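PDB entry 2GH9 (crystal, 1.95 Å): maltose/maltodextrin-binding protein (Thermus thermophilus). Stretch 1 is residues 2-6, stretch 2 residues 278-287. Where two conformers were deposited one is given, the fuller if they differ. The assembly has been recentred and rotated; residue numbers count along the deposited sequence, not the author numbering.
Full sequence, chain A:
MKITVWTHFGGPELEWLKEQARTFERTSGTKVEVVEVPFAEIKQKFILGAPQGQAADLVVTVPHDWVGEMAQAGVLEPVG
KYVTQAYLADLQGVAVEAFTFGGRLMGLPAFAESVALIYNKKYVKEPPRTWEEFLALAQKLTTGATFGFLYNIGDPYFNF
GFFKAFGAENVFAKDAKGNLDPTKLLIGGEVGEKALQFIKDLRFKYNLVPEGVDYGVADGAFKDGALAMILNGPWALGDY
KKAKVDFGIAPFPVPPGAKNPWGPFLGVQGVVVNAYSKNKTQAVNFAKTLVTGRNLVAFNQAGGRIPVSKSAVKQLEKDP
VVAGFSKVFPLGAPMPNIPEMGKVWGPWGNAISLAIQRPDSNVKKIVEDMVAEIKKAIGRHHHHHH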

# COMPACT_ATOMS: atom_id res chain seq x y z
N LYS A 2 1.43 15.12 27.16
CA LYS A 2 2.15 14.21 26.22
C LYS A 2 1.17 13.39 25.40
O LYS A 2 0.30 12.71 25.95
CB LYS A 2 3.08 13.26 26.98
CG LYS A 2 3.83 12.25 26.07
CD LYS A 2 4.76 11.31 26.87
CE LYS A 2 6.25 11.59 26.64
NZ LYS A 2 7.12 10.53 27.28
N ILE A 3 1.31 13.42 24.08
CA ILE A 3 0.54 12.51 23.22
C ILE A 3 1.48 11.49 22.60
O ILE A 3 2.67 11.76 22.46
CB ILE A 3 -0.24 13.24 22.13
CG1 ILE A 3 0.67 14.20 21.34
CG2 ILE A 3 -1.45 13.96 22.74
CD1 ILE A 3 0.09 14.64 20.05
N THR A 4 0.95 10.31 22.25
CA THR A 4 1.76 9.27 21.62
C THR A 4 1.25 8.97 20.21
O THR A 4 0.05 9.03 19.94
CB THR A 4 1.82 7.99 22.47
OG1 THR A 4 0.54 7.35 22.49
CG2 THR A 4 2.25 8.32 23.92
N VAL A 5 2.21 8.71 19.33
CA VAL A 5 1.97 8.39 17.92
C VAL A 5 2.52 7.00 17.65
O VAL A 5 3.68 6.76 17.89
CB VAL A 5 2.69 9.39 16.98
CG1 VAL A 5 2.42 9.07 15.48
CG2 VAL A 5 2.27 10.79 17.31
N TRP A 6 1.67 6.10 17.16
CA TRP A 6 2.15 4.84 16.57
C TRP A 6 2.43 5.05 15.10
O TRP A 6 1.61 5.65 14.39
CB TRP A 6 1.11 3.75 16.72
CG TRP A 6 1.04 3.20 18.10
CD1 TRP A 6 1.90 3.45 19.13
CD2 TRP A 6 0.07 2.27 18.59
NE1 TRP A 6 1.50 2.76 20.24
CE2 TRP A 6 0.39 2.01 19.93
CE3 TRP A 6 -1.05 1.65 18.02
CZ2 TRP A 6 -0.36 1.14 20.73
CZ3 TRP A 6 -1.79 0.78 18.80
CH2 TRP A 6 -1.44 0.54 20.15
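Stretch 2 278-287: KNKTQAVNFA

Stretch 2 lays the first turns of a helix across a β-strand in a small, largely apolar contact without hydrogen bonds between the two, centred on Ile 3. Residues 3-6 are extended, and the strand runs on beyond the stretch; residues 280-287 are helical, and the helix likewise continues. Lys 278 and Asn 279 lead into it, with Asn 279 at the N-cap position, although its side chain makes no capping bond. The helical backbone is held by i to i+4 bonds, beginning with Ala 283 N to Asn 279 O (3.1 Å) and ending with Ala 287 N to Ala 283 O (3.0 Å). Strand and helix run in broadly the same direction, crossing at -49° with their axes 9.1 Å apart at closest approach. The backbones come nearest at Ile 3 and Ala 283, whose CA atoms are 6.4 Å apart; the small alanine side chain points sideways, and Ile 3 CD1 lies 3.9 Å from Ala 283 CA. Ile 3, with chi1 p and chi2 t, points toward the helix and spans more than one turn: its CG2 is 3.7 Å from Asn 279 CB, while its CD1 is 3.9 Å from Phe 286 CB and 4.1 Å from Gln 282 O. Gln 282 starts toward the strand, but the end of its side chain leads away. Two residues along, Val 5 again points toward the helix, as strand alternation dictates, and its CG2 meets the edge of the Phe 286 ring at CE2 (3.7 Å). Thr 4 and Trp 6, between and beyond them, make no contact. At the other end Lys 2 points away; its backbone O is 3.7 Å from Asn 279 ND2, not a hydrogen bond. In all, 254 Å² is buried, summed over both sides.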

# COMPACT_ATOMS: atom_id res chain seq x y z
N LYS A 278 -7.35 10.58 25.64
CA LYS A 278 -7.49 11.57 26.72
C LYS A 278 -6.88 12.96 26.43
O LYS A 278 -6.77 13.78 27.36
CB LYS A 278 -6.89 11.02 28.02
CG LYS A 278 -7.47 9.69 28.46
CD LYS A 278 -9.00 9.69 28.37
CE LYS A 278 -9.63 8.44 28.98
NZ LYS A 278 -11.10 8.47 28.75
N ASN A 279 -6.50 13.21 25.17
CA ASN A 279 -5.93 14.49 24.75
C ASN A 279 -6.25 14.77 23.27
O ASN A 279 -5.35 15.11 22.49
CB ASN A 279 -4.39 14.49 24.98
CG ASN A 279 -4.00 14.77 26.44
OD1 ASN A 279 -4.58 15.63 27.10
ND2 ASN A 279 -2.99 14.04 26.92
N LYS A 280 -7.52 14.64 22.89
CA LYS A 280 -7.92 14.80 21.49
C LYS A 280 -7.56 16.16 20.90
O LYS A 280 -7.14 16.23 19.76
CB LYS A 280 -9.42 14.58 21.30
CG LYS A 280 -9.86 13.15 21.40
CD LYS A 280 -11.33 13.02 21.13
CE LYS A 280 -11.78 11.62 21.42
NZ LYS A 280 -13.25 11.46 21.23
N THR A 281 -7.72 17.23 21.67
CA THR A 281 -7.41 18.56 21.17
C THR A 281 -5.99 18.63 20.60
O THR A 281 -5.80 19.07 19.47
CB THR A 281 -7.52 19.65 22.27
OG1 THR A 281 -8.88 19.77 22.69
CG2 THR A 281 -7.04 21.00 21.73
N GLN A 282 -5.01 18.23 21.40
CA GLN A 282 -3.60 18.30 20.99
C GLN A 282 -3.26 17.28 19.91
O GLN A 282 -2.55 17.61 18.97
CB GLN A 282 -2.65 18.11 22.18
CG GLN A 282 -2.15 19.43 22.77
CD GLN A 282 -3.28 20.31 23.24
OE1 GLN A 282 -4.11 19.87 24.03
NE2 GLN A 282 -3.32 21.55 22.75
N ALA A 283 -3.77 16.06 20.06
CA ALA A 283 -3.67 15.01 19.03
C ALA A 283 -4.20 15.50 17.67
O ALA A 283 -3.54 15.33 16.65
CB ALA A 283 -4.45 13.77 19.48
N VAL A 284 -5.38 16.11 17.66
CA VAL A 284 -5.93 16.68 16.43
C VAL A 284 -5.07 17.82 15.87
O VAL A 284 -4.78 17.85 14.67
CB VAL A 284 -7.40 17.14 16.61
CG1 VAL A 284 -7.89 17.88 15.37
CG2 VAL A 284 -8.31 15.96 16.91
N ASN A 285 -4.64 18.74 16.74
CA ASN A 285 -3.80 19.85 16.28
C ASN A 285 -2.52 19.31 15.68
O ASN A 285 -2.09 19.78 14.65
CB ASN A 285 -3.48 20.82 17.43
CG ASN A 285 -4.62 21.79 17.72
OD1 ASN A 285 -5.44 22.09 16.86
ND2 ASN A 285 -4.66 22.28 18.96
N PHE A 286 -1.91 18.32 16.32
CA PHE A 286 -0.65 17.77 15.82
C PHE A 286 -0.86 17.09 14.47
O PHE A 286 -0.07 17.28 13.55
CB PHE A 286 -0.03 16.80 16.81
CG PHE A 286 1.21 16.13 16.29
CD1 PHE A 286 2.29 16.90 15.86
CD2 PHE A 286 1.31 14.75 16.25
CE1 PHE A 286 3.46 16.29 15.38
CE2 PHE A 286 2.48 14.14 15.76
CZ PHE A 286 3.54 14.91 15.32
N ALA A 287 -1.92 16.29 14.36
CA ALA A 287 -2.28 15.66 13.09
C ALA A 287 -2.41 16.70 11.96
O ALA A 287 -1.94 16.47 10.84
CB ALA A 287 -3.57 14.86 13.23